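Local coordinates for protein glucoamylase (Thermoanaerobacterium thermosaccharolyticum, PDB 1LF9) that catalyses hydrolysis of terminal alpha-1,4-linked glucose residues from the non-reducing ends of glucan chains, probably with release of beta-D-glucose, at residues Val340-Leu345 with Leu395-Asp400; Pro401-Tyr406 with Asp673-Val678; Glu435-Ile440 with Tyr502-Gly507. All coordinates share one frame; numbering follows the deposited sequence.

Contact 1: residues Val340-Leu345 with Leu395-Asp400; sequences VWSRDL and LDEQAD. With AC1 (4,6-dideoxy-4-{[(1S,4R,5S,6S)-4,5,6-trihydroxy-3-(hydroxymethyl)cyclohex-2-en-1-yl]amino}-alpha-D-glucopyranose), chain C.
Arg343 is held by two successive carboxylates of helix 395-407, and this cluster is the tight part of the contact. In the guanidinium plane, its NH1 donates to the syn lone pair of Asp396 OD2 at 2.9 Å, and the two flat groups are nearly coplanar. Glu397 approaches differently. Its OE2 accepts the backbone N of Arg343 at 3.1 Å in an almost straight bond (168°), and also lies over one face of that guanidinium, offset toward the rim, in a long ion pair that acts by charge alone. Arg343 is bent at chi3 (41°), which turns its head to the inhibitor AC1: NH2 donates to O4 at 2.7 Å, while NE makes only weak bonds to O4 and O3B. Asp344 grips the same sugar-like ring, OD1 accepting from O6B at 2.6 Å and OD2 from O4 at 2.8 Å. Trp341 floors the pocket, C6B of AC1 lying over its ring centre, while its NE1 is bonded to Glu438. Behind, Ser342 OG donates to Glu397 O at 3.0 Å. The Asp400 end is looser: its OD2 comes no closer to Arg343 than 3.8 Å, at CA. Helix 358-375 packs against Val340 and Leu345, helix 414-428 against Leu395 and Gln398, and helix 445-464 against Leu395 and Asp396.

Contact 2: residues Pro401-Tyr406 with Asp673-Val678; sequences PIILSY and DMPDIV
Tyr406 reaches from segment 401-406 of helix 395-407 to the start of the C-terminal helix, meeting Pro675, Asp676 and Ile677. Apolar contacts centre on Pro675. On the ring, CE1 of Tyr406 lies 4.3 Å from Pro675 CB, and one turn earlier Ile403 CG2 lies 4.3 Å from Pro675 CG, so the proline ring is touched by two side chains from the same helix. Tyr406 CG stands anti to the backbone N (chi1 163°), which carries the ring toward segment 673-678. Ile677 lies obliquely to that ring with its CG1 branch beside the phenol end, where the model is too crowded for the exact spacing to be relied on.

Polar interactions across the contact come down to the phenol and one carboxylate. Tyr406 OH is placed to donate to Asp676 OD2, which lies near the ring plane at its edge, but the two atoms are so close that the bond is doubtful. The same OD2 accepts a weak bond from Ile677 N.

Within segment 401-406, Pro401 O accepts both the backbone N and OG of Ser405, each at 3.0 Å and from opposite faces of its plane. This is at the kink of the helix, where the N atoms of Pro401 and Ile402 have no bond to the turn before. In the other segment, Pro675 occupies the N-cap position of helix 676-682.

Tyr460 meets Tyr406 edge-to-face, and helix 445-464 packs on Ile403, Ile677 and Val678, bridging the two segments, while helices 342-355, 358-375 and 414-428 flank segment 401-406.

Contact 3: residues Glu435-Ile440 with Tyr502-Gly507; sequences ERWEEI and YIRIAG. With AC1 (4,6-dideoxy-4-{[(1S,4R,5S,6S)-4,5,6-trihydroxy-3-(hydroxymethyl)cyclohex-2-en-1-yl]amino}-alpha-D-glucopyranose), chain C; GLC (alpha-D-glucopyranose), chain B.
The active-site loop between helices 414-428 and 445-464 contains a type I beta turn, Glu435 to Glu438, and is braced from behind by Arg504, whose NH1 joins Glu435 and Glu439 in a salt-bridge network. By similarity, Glu438 is probably the proton donor, consistent with its OE1 lying 2.5 Å from N4A of AC1; Glu435 is likewise assigned as proton acceptor. NH1 of Arg504 reaches Glu435 OE2 at 3.1 Å from above the carboxylate plane, which stands almost perpendicular to the guanidinium (87°). Trp437 N meets that oxygen from the opposite face, while Glu435 OE1 accepts the N-H groups of Glu439 and Ile440. Four N-H groups of the protein thus fix the carboxylate and tie the loop round it. NH1 also meets Glu439 OE1 at 2.9 Å, on its anti side, while OE2, also paired with Arg575, accepts O2 of AC1 at 2.7 Å; Arg504 is therefore a second-shell residue that positions a ligand-binding carboxylate. Extended from CG to NE, it sets its guanidinium between two waters, one bridging NE to Glu435 OE2 and the other NH2 to Glu439 OE1. Ile440 CG2 covers one guanidinium face and touches Ile505 CG2 at 3.9 Å.

Contacts 2 and 3 each lie on the same side of the chain's centre as contact 1, in the helical part of this family 15 enzyme, whose catalytic domain is an (alpha/alpha)6 barrel. Contacts 1 and 2 share helix 395-407, with centres about 13 Å apart: its first half holds Arg343, which binds AC1, and its second half meets the C-terminal helix. Contact 3 lies about 16 Å from contact 1, centre to centre, and both touch AC1, so they form adjoining walls of one pocket. Contact 2 is away from it, about 10 Å from contact 3 at the nearest atoms. Along the chain contact 1 closes first; contact 3 then falls wholly between segments 401-406 and 673-678, which bring distant parts of the sequence together.

Contact 1: residues Val340-Leu345 with Leu395-Asp400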
loop_
_atom_site.group_PDB
_atom_site.type_symbol
_atom_site.label_atom_id
_atom_site.label_comp_id
_atom_site.label_asym_id
_atom_site.label_seq_id
_atom_site.Cartn_x
_atom_site.Cartn_y
_atom_site.Cartn_z
ATOM N N VAL A 340 -8.580 -5.284 -0.371
ATOM C CA VAL A 340 -9.240 -4.482 -1.384
ATOM C C VAL A 340 -10.382 -3.628 -0.852
ATOM O O VAL A 340 -11.350 -4.145 -0.300
ATOM C CB VAL A 340 -9.797 -5.368 -2.525
ATOM C CG1 VAL A 340 -10.461 -4.487 -3.591
ATOM C CG2 VAL A 340 -8.675 -6.199 -3.139
ATOM N N TRP A 341 -10.250 -2.317 -1.017
ATOM C CA TRP A 341 -11.289 -1.367 -0.611
ATOM C C TRP A 341 -11.854 -0.780 -1.903
ATOM O O TRP A 341 -11.105 -0.325 -2.772
ATOM C CB TRP A 341 -10.716 -0.207 0.200
ATOM C CG TRP A 341 -10.600 -0.389 1.680
ATOM C CD1 TRP A 341 -11.480 0.051 2.631
ATOM C CD2 TRP A 341 -9.472 -0.910 2.391
ATOM N NE1 TRP A 341 -10.962 -0.144 3.887
ATOM C CE2 TRP A 341 -9.731 -0.732 3.771
ATOM C CE3 TRP A 341 -8.266 -1.504 1.996
ATOM C CZ2 TRP A 341 -8.822 -1.125 4.763
ATOM C CZ3 TRP A 341 -7.360 -1.896 2.981
ATOM C CH2 TRP A 341 -7.647 -1.703 4.350
ATOM N N SER A 342 -13.175 -0.791 -2.010
ATOM C CA SER A 342 -13.870 -0.252 -3.159
ATOM C C SER A 342 -13.490 1.218 -3.385
ATOM O O SER A 342 -13.309 1.658 -4.517
ATOM C CB SER A 342 -15.373 -0.385 -2.921
ATOM O OG SER A 342 -16.113 0.494 -3.749
ATOM N N ARG A 343 -13.371 1.974 -2.298
ATOM C CA ARG A 343 -13.014 3.384 -2.397
ATOM C C ARG A 343 -11.628 3.564 -3.006
ATOM O O ARG A 343 -11.475 4.244 -4.022
ATOM C CB ARG A 343 -13.073 4.042 -1.010
ATOM C CG ARG A 343 -12.498 5.462 -0.945
ATOM C CD ARG A 343 -12.639 6.074 0.460
ATOM N NE ARG A 343 -12.335 5.092 1.494
ATOM C CZ ARG A 343 -13.246 4.389 2.166
ATOM N NH1 ARG A 343 -14.542 4.564 1.938
ATOM N NH2 ARG A 343 -12.857 3.463 3.029
ATOM N N ASP A 344 -10.623 2.941 -2.396
ATOM C CA ASP A 344 -9.247 3.065 -2.878
ATOM C C ASP A 344 -9.086 2.589 -4.309
ATOM O O ASP A 344 -8.377 3.205 -5.097
ATOM C CB ASP A 344 -8.290 2.280 -1.972
ATOM C CG ASP A 344 -8.284 2.804 -0.551
ATOM O OD1 ASP A 344 -7.200 3.177 -0.067
ATOM O OD2 ASP A 344 -9.365 2.850 0.076
ATOM N N LEU A 345 -9.740 1.481 -4.637
ATOM C CA LEU A 345 -9.653 0.925 -5.978
ATOM C C LEU A 345 -10.257 1.920 -6.967
ATOM O O LEU A 345 -9.705 2.152 -8.043
ATOM C CB LEU A 345 -10.378 -0.424 -6.027
ATOM C CG LEU A 345 -10.549 -1.129 -7.377
ATOM C CD1 LEU A 345 -10.613 -2.627 -7.177
ATOM C CD2 LEU A 345 -11.821 -0.624 -8.053
ATOM N N LEU A 395 -21.666 3.795 2.482
ATOM C CA LEU A 395 -22.439 4.141 1.298
ATOM C C LEU A 395 -21.605 4.639 0.121
ATOM O O LEU A 395 -21.952 4.380 -1.031
ATOM C CB LEU A 395 -23.516 5.174 1.655
ATOM C CG LEU A 395 -24.860 4.598 2.122
ATOM C CD1 LEU A 395 -25.591 3.971 0.946
ATOM C CD2 LEU A 395 -24.631 3.563 3.209
ATOM N N ASP A 396 -20.511 5.343 0.388
ATOM C CA ASP A 396 -19.692 5.833 -0.719
ATOM C C ASP A 396 -19.119 4.655 -1.491
ATOM O O ASP A 396 -18.962 4.725 -2.708
ATOM C CB ASP A 396 -18.560 6.748 -0.219
ATOM C CG ASP A 396 -17.558 6.024 0.663
ATOM O OD1 ASP A 396 -17.991 5.244 1.540
ATOM O OD2 ASP A 396 -16.338 6.252 0.490
ATOM N N GLU A 397 -18.827 3.562 -0.788
ATOM C CA GLU A 397 -18.280 2.390 -1.447
ATOM C C GLU A 397 -19.329 1.657 -2.267
ATOM O O GLU A 397 -18.992 0.838 -3.124
ATOM C CB GLU A 397 -17.629 1.445 -0.437
ATOM C CG GLU A 397 -16.352 2.025 0.159
ATOM C CD GLU A 397 -15.454 0.963 0.749
ATOM O OE1 GLU A 397 -15.976 0.113 1.498
ATOM O OE2 GLU A 397 -14.231 0.980 0.471
ATOM N N GLN A 398 -20.601 1.960 -2.013
ATOM C CA GLN A 398 -21.679 1.339 -2.770
ATOM C C GLN A 398 -21.879 2.165 -4.037
ATOM O O GLN A 398 -22.282 1.640 -5.075
ATOM C CB GLN A 398 -22.980 1.336 -1.967
ATOM C CG GLN A 398 -22.850 0.812 -0.549
ATOM C CD GLN A 398 -22.218 -0.571 -0.472
ATOM O OE1 GLN A 398 -22.625 -1.502 -1.167
ATOM N NE2 GLN A 398 -21.228 -0.711 0.394
ATOM N N ALA A 399 -21.564 3.457 -3.950
ATOM C CA ALA A 399 -21.716 4.375 -5.072
ATOM C C ALA A 399 -20.539 4.458 -6.046
ATOM O O ALA A 399 -20.742 4.587 -7.255
ATOM C CB ALA A 399 -22.038 5.763 -4.543
ATOM N N ASP A 400 -19.314 4.393 -5.535
ATOM C CA ASP A 400 -18.135 4.505 -6.394
ATOM C C ASP A 400 -18.071 3.566 -7.595
ATOM O O ASP A 400 -17.690 3.979 -8.689
ATOM C CB ASP A 400 -16.852 4.375 -5.563
ATOM C CG ASP A 400 -16.594 5.608 -4.722
ATOM O OD1 ASP A 400 -17.173 6.664 -5.059
ATOM O OD2 ASP A 400 -15.816 5.532 -3.744
HETATM C C1 AC1 C . -8.716 2.155 11.267
HETATM O O2 AC1 C . -9.615 4.269 12.010
HETATM C C2 AC1 C . -8.848 3.664 10.967
HETATM C C4A AC1 C . -9.166 3.849 3.303
HETATM C C3 AC1 C . -9.491 3.893 9.565
HETATM O O3 AC1 C . -9.593 5.305 9.339
HETATM C C4 AC1 C . -8.592 3.220 8.500
HETATM N N4A AC1 C . -9.154 3.438 7.129
HETATM C C5 AC1 C . -8.525 1.652 8.832
HETATM O O5 AC1 C . -7.967 1.464 10.210
HETATM C C6 AC1 C . -7.653 0.861 7.879
HETATM C C1B AC1 C . -8.170 4.117 6.219
HETATM C C2B AC1 C . -8.816 5.317 5.455
HETATM O O2B AC1 C . -9.391 6.174 6.416
HETATM C C3B AC1 C . -9.830 4.829 4.385
HETATM O O3B AC1 C . -10.391 5.925 3.707
HETATM O O4 AC1 C . -10.225 3.071 2.778
HETATM C C5B AC1 C . -8.000 2.979 3.888
HETATM C C7B AC1 C . -7.568 3.105 5.220
HETATM C C6B AC1 C . -7.310 1.972 2.973
HETATM O O6B AC1 C . -6.239 2.623 2.268
#

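Contact 2: residues Pro401-Tyr406 with Asp673-Val678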
loop_
_atom_site.group_PDB
_atom_site.type_symbol
_atom_site.label_atom_id
_atom_site.label_comp_id
_atom_site.label_asym_id
_atom_site.label_seq_id
_atom_site.Cartn_x
_atom_site.Cartn_y
_atom_site.Cartn_z
ATOM N N PRO A 401 -18.418 2.284 -7.406
ATOM C CA PRO A 401 -18.362 1.382 -8.561
ATOM C C PRO A 401 -19.369 1.760 -9.655
ATOM O O PRO A 401 -19.147 1.490 -10.839
ATOM C CB PRO A 401 -18.596 -0.001 -7.941
ATOM C CG PRO A 401 -19.243 0.292 -6.627
ATOM C CD PRO A 401 -18.574 1.531 -6.152
ATOM N N ILE A 402 -20.464 2.404 -9.261
ATOM C CA ILE A 402 -21.458 2.848 -10.228
ATOM C C ILE A 402 -20.861 4.011 -11.016
ATOM O O ILE A 402 -20.992 4.075 -12.238
ATOM C CB ILE A 402 -22.756 3.348 -9.545
ATOM C CG1 ILE A 402 -23.385 2.230 -8.710
ATOM C CG2 ILE A 402 -23.746 3.820 -10.604
ATOM C CD1 ILE A 402 -24.583 2.671 -7.886
ATOM N N ILE A 403 -20.208 4.929 -10.305
ATOM C CA ILE A 403 -19.598 6.093 -10.932
ATOM C C ILE A 403 -18.544 5.651 -11.937
ATOM O O ILE A 403 -18.463 6.196 -13.038
ATOM C CB ILE A 403 -18.941 7.034 -9.874
ATOM C CG1 ILE A 403 -20.010 7.568 -8.916
ATOM C CG2 ILE A 403 -18.235 8.204 -10.566
ATOM C CD1 ILE A 403 -19.470 8.422 -7.788
ATOM N N LEU A 404 -17.742 4.660 -11.552
ATOM C CA LEU A 404 -16.690 4.132 -12.413
ATOM C C LEU A 404 -17.299 3.462 -13.645
ATOM O O LEU A 404 -16.756 3.562 -14.751
ATOM C CB LEU A 404 -15.831 3.118 -11.642
ATOM C CG LEU A 404 -14.679 2.463 -12.417
ATOM C CD1 LEU A 404 -13.671 3.526 -12.858
ATOM C CD2 LEU A 404 -14.009 1.417 -11.541
ATOM N N SER A 405 -18.420 2.774 -13.453
ATOM C CA SER A 405 -19.080 2.108 -14.567
ATOM C C SER A 405 -19.467 3.146 -15.603
ATOM O O SER A 405 -19.269 2.950 -16.798
ATOM C CB SER A 405 -20.321 1.352 -14.093
ATOM O OG SER A 405 -19.947 0.195 -13.376
ATOM N N TYR A 406 -20.024 4.257 -15.140
ATOM C CA TYR A 406 -20.413 5.317 -16.049
ATOM C C TYR A 406 -19.198 5.826 -16.825
ATOM O O TYR A 406 -19.178 5.793 -18.053
ATOM C CB TYR A 406 -21.068 6.464 -15.276
ATOM C CG TYR A 406 -21.130 7.749 -16.060
ATOM C CD1 TYR A 406 -20.228 8.783 -15.808
ATOM C CD2 TYR A 406 -22.048 7.912 -17.098
ATOM C CE1 TYR A 406 -20.234 9.943 -16.569
ATOM C CE2 TYR A 406 -22.062 9.072 -17.872
ATOM C CZ TYR A 406 -21.154 10.080 -17.603
ATOM O OH TYR A 406 -21.149 11.216 -18.377
ATOM N N ASP A 673 -11.069 13.549 -13.135
ATOM C CA ASP A 673 -11.892 12.457 -12.634
ATOM C C ASP A 673 -13.300 12.834 -12.175
ATOM O O ASP A 673 -13.972 12.037 -11.523
ATOM C CB ASP A 673 -11.168 11.696 -11.513
ATOM C CG ASP A 673 -10.897 12.552 -10.287
ATOM O OD1 ASP A 673 -11.397 13.695 -10.219
ATOM O OD2 ASP A 673 -10.184 12.064 -9.380
ATOM N N MET A 674 -13.757 14.032 -12.523
ATOM C CA MET A 674 -15.104 14.459 -12.143
ATOM C C MET A 674 -16.129 14.009 -13.189
ATOM O O MET A 674 -16.003 14.335 -14.363
ATOM C CB MET A 674 -15.160 15.986 -11.998
ATOM C CG MET A 674 -16.561 16.561 -11.771
ATOM S SD MET A 674 -16.542 18.367 -11.618
ATOM C CE MET A 674 -16.077 18.836 -13.276
ATOM N N PRO A 675 -17.149 13.241 -12.780
ATOM C CA PRO A 675 -18.161 12.788 -13.741
ATOM C C PRO A 675 -18.977 13.960 -14.294
ATOM O O PRO A 675 -19.793 14.548 -13.585
ATOM C CB PRO A 675 -19.006 11.821 -12.916
ATOM C CG PRO A 675 -18.865 12.352 -11.516
ATOM C CD PRO A 675 -17.410 12.698 -11.436
ATOM N N ASP A 676 -18.760 14.287 -15.565
ATOM C CA ASP A 676 -19.446 15.411 -16.209
ATOM C C ASP A 676 -20.964 15.441 -16.031
ATOM O O ASP A 676 -21.546 16.498 -15.792
ATOM C CB ASP A 676 -19.085 15.464 -17.699
ATOM C CG ASP A 676 -19.349 14.158 -18.412
ATOM O OD1 ASP A 676 -19.012 14.069 -19.613
ATOM O OD2 ASP A 676 -19.893 13.221 -17.782
ATOM N N ILE A 677 -21.597 14.279 -16.140
ATOM C CA ILE A 677 -23.039 14.186 -15.983
ATOM C C ILE A 677 -23.517 14.799 -14.670
ATOM O O ILE A 677 -24.522 15.508 -14.638
ATOM C CB ILE A 677 -23.497 12.715 -16.067
ATOM C CG1 ILE A 677 -23.634 12.312 -17.533
ATOM C CG2 ILE A 677 -24.810 12.516 -15.333
ATOM C CD1 ILE A 677 -24.669 13.116 -18.305
ATOM N N VAL A 678 -22.797 14.523 -13.590
ATOM C CA VAL A 678 -23.161 15.061 -12.286
ATOM C C VAL A 678 -22.900 16.565 -12.259
ATOM O O VAL A 678 -23.760 17.344 -11.848
ATOM C CB VAL A 678 -22.353 14.379 -11.154
ATOM C CG1 VAL A 678 -22.757 14.951 -9.805
ATOM C CG2 VAL A 678 -22.586 12.877 -11.186
#

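Contact 3: residues Glu435-Ile440 with Tyr502-Gly507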
loop_
_atom_site.group_PDB
_atom_site.type_symbol
_atom_site.label_atom_id
_atom_site.label_comp_id
_atom_site.label_asym_id
_atom_site.label_seq_id
_atom_site.Cartn_x
_atom_site.Cartn_y
_atom_site.Cartn_z
ATOM N N GLU A 435 -18.521 6.887 7.414
ATOM C CA GLU A 435 -18.045 7.711 6.311
ATOM C C GLU A 435 -16.730 7.134 5.783
ATOM O O GLU A 435 -16.328 6.040 6.198
ATOM C CB GLU A 435 -17.901 9.177 6.749
ATOM C CG GLU A 435 -17.500 9.371 8.204
ATOM C CD GLU A 435 -16.222 8.642 8.541
ATOM O OE1 GLU A 435 -16.291 7.535 9.118
ATOM O OE2 GLU A 435 -15.141 9.175 8.218
ATOM N N ARG A 436 -16.051 7.845 4.884
ATOM C CA ARG A 436 -14.853 7.271 4.295
ATOM C C ARG A 436 -13.682 6.938 5.207
ATOM O O ARG A 436 -12.824 6.143 4.828
ATOM C CB ARG A 436 -14.376 8.104 3.089
ATOM C CG ARG A 436 -13.861 9.491 3.388
ATOM C CD ARG A 436 -13.400 10.130 2.092
ATOM N NE ARG A 436 -12.678 11.377 2.314
ATOM C CZ ARG A 436 -12.008 12.022 1.369
ATOM N NH1 ARG A 436 -11.373 13.152 1.656
ATOM N NH2 ARG A 436 -11.969 11.535 0.137
ATOM N N TRP A 437 -13.638 7.521 6.401
ATOM C CA TRP A 437 -12.549 7.217 7.326
ATOM C C TRP A 437 -12.881 5.939 8.118
ATOM O O TRP A 437 -12.112 5.504 8.967
ATOM C CB TRP A 437 -12.298 8.391 8.270
ATOM C CG TRP A 437 -11.890 9.675 7.583
ATOM C CD1 TRP A 437 -12.128 10.939 8.030
ATOM C CD2 TRP A 437 -11.137 9.819 6.361
ATOM N NE1 TRP A 437 -11.575 11.856 7.176
ATOM C CE2 TRP A 437 -10.961 11.200 6.144
ATOM C CE3 TRP A 437 -10.595 8.915 5.433
ATOM C CZ2 TRP A 437 -10.263 11.706 5.037
ATOM C CZ3 TRP A 437 -9.901 9.419 4.331
ATOM C CH2 TRP A 437 -9.741 10.805 4.147
ATOM N N GLU A 438 -14.043 5.355 7.827
ATOM C CA GLU A 438 -14.483 4.090 8.431
ATOM C C GLU A 438 -14.686 4.111 9.939
ATOM O O GLU A 438 -14.465 3.100 10.604
ATOM C CB GLU A 438 -13.464 2.999 8.088
ATOM C CG GLU A 438 -12.947 3.084 6.665
ATOM C CD GLU A 438 -12.181 1.848 6.242
ATOM O OE1 GLU A 438 -10.955 1.780 6.479
ATOM O OE2 GLU A 438 -12.816 0.931 5.685
ATOM N N GLU A 439 -15.141 5.227 10.493
ATOM C CA GLU A 439 -15.285 5.280 11.939
ATOM C C GLU A 439 -16.624 5.704 12.517
ATOM O O GLU A 439 -16.947 5.315 13.630
ATOM C CB GLU A 439 -14.196 6.191 12.498
ATOM C CG GLU A 439 -12.860 5.999 11.810
ATOM C CD GLU A 439 -11.865 7.078 12.151
ATOM O OE1 GLU A 439 -12.243 8.275 12.144
ATOM O OE2 GLU A 439 -10.694 6.729 12.397
ATOM N N ILE A 440 -17.408 6.488 11.784
ATOM C CA ILE A 440 -18.659 6.964 12.347
ATOM C C ILE A 440 -19.783 7.088 11.323
ATOM O O ILE A 440 -19.538 7.363 10.148
ATOM C CB ILE A 440 -18.411 8.326 13.062
ATOM C CG1 ILE A 440 -19.684 8.800 13.765
ATOM C CG2 ILE A 440 -17.891 9.356 12.056
ATOM C CD1 ILE A 440 -19.491 10.069 14.582
ATOM N N TYR A 502 -19.696 23.261 6.668
ATOM C CA TYR A 502 -20.089 21.858 6.609
ATOM C C TYR A 502 -19.317 21.189 7.731
ATOM O O TYR A 502 -18.137 21.476 7.932
ATOM C CB TYR A 502 -19.677 21.206 5.283
ATOM C CG TYR A 502 -20.485 21.649 4.089
ATOM C CD1 TYR A 502 -19.941 22.510 3.134
ATOM C CD2 TYR A 502 -21.810 21.238 3.931
ATOM C CE1 TYR A 502 -20.694 22.956 2.053
ATOM C CE2 TYR A 502 -22.576 21.680 2.853
ATOM C CZ TYR A 502 -22.012 22.540 1.921
ATOM O OH TYR A 502 -22.775 22.997 0.868
ATOM N N ILE A 503 -19.975 20.308 8.473
ATOM C CA ILE A 503 -19.285 19.626 9.553
ATOM C C ILE A 503 -18.864 18.271 9.024
ATOM O O ILE A 503 -19.307 17.868 7.950
ATOM C CB ILE A 503 -20.200 19.468 10.799
ATOM C CG1 ILE A 503 -21.403 18.568 10.487
ATOM C CG2 ILE A 503 -20.661 20.854 11.263
ATOM C CD1 ILE A 503 -22.336 18.329 11.689
ATOM N N ARG A 504 -17.999 17.573 9.756
ATOM C CA ARG A 504 -17.552 16.256 9.317
ATOM C C ARG A 504 -18.719 15.290 9.150
ATOM O O ARG A 504 -18.805 14.579 8.152
ATOM C CB ARG A 504 -16.567 15.642 10.306
ATOM C CG ARG A 504 -16.200 14.217 9.929
ATOM C CD ARG A 504 -15.381 13.547 11.003
ATOM N NE ARG A 504 -15.007 12.190 10.626
ATOM C CZ ARG A 504 -14.455 11.321 11.459
ATOM N NH1 ARG A 504 -14.136 10.103 11.045
ATOM N NH2 ARG A 504 -14.230 11.673 12.716
ATOM N N ILE A 505 -19.610 15.251 10.133
ATOM C CA ILE A 505 -20.759 14.356 10.053
ATOM C C ILE A 505 -21.844 14.713 11.073
ATOM O O ILE A 505 -21.557 14.978 12.236
ATOM C CB ILE A 505 -20.319 12.890 10.246
ATOM C CG1 ILE A 505 -21.479 11.951 9.909
ATOM C CG2 ILE A 505 -19.855 12.672 11.673
ATOM C CD1 ILE A 505 -21.046 10.546 9.569
ATOM N N ALA A 506 -23.091 14.733 10.616
ATOM C CA ALA A 506 -24.219 15.057 11.477
ATOM C C ALA A 506 -24.808 13.761 12.029
ATOM O O ALA A 506 -25.158 12.856 11.270
ATOM C CB ALA A 506 -25.271 15.833 10.687
ATOM N N GLY A 507 -24.901 13.678 13.351
ATOM C CA GLY A 507 -25.427 12.483 13.990
ATOM C C GLY A 507 -26.915 12.303 13.801
ATOM O O GLY A 507 -27.427 11.193 13.927
HETATM C C1 AC1 C . -8.716 2.155 11.267
HETATM O O2 AC1 C . -9.615 4.269 12.010
HETATM C C2 AC1 C . -8.848 3.664 10.967
HETATM C C4A AC1 C . -9.166 3.849 3.303
HETATM C C3 AC1 C . -9.491 3.893 9.565
HETATM O O3 AC1 C . -9.593 5.305 9.339
HETATM C C4 AC1 C . -8.592 3.220 8.500
HETATM N N4A AC1 C . -9.154 3.438 7.129
HETATM C C5 AC1 C . -8.525 1.652 8.832
HETATM O O5 AC1 C . -7.967 1.464 10.210
HETATM C C6 AC1 C . -7.653 0.861 7.879
HETATM C C1B AC1 C . -8.170 4.117 6.219
HETATM C C2B AC1 C . -8.816 5.317 5.455
HETATM O O2B AC1 C . -9.391 6.174 6.416
HETATM C C3B AC1 C . -9.830 4.829 4.385
HETATM O O3B AC1 C . -10.391 5.925 3.707
HETATM O O4 AC1 C . -10.225 3.071 2.778
HETATM C C5B AC1 C . -8.000 2.979 3.888
HETATM C C7B AC1 C . -7.568 3.105 5.220
HETATM C C6B AC1 C . -7.310 1.972 2.973
HETATM O O6B AC1 C . -6.239 2.623 2.268
HETATM C C1 GLC B . -11.475 -1.872 13.501
HETATM C C2 GLC B . -9.919 -1.700 13.527
HETATM C C3 GLC B . -9.615 -0.201 13.197
HETATM C C4 GLC B . -10.161 0.109 11.743
HETATM C C5 GLC B . -11.659 -0.115 11.759
HETATM C C6 GLC B . -12.238 0.115 10.348
HETATM O O2 GLC B . -9.439 -2.047 14.815
HETATM O O3 GLC B . -8.224 -0.036 13.233
HETATM O O4 GLC B . -9.978 1.510 11.327
HETATM O O5 GLC B . -11.956 -1.507 12.177
HETATM O O6 GLC B . -13.609 0.394 10.428
HETATM O O HOH W 1 -15.378 11.884 7.666
HETATM O O HOH W 2 -13.883 9.225 14.340
#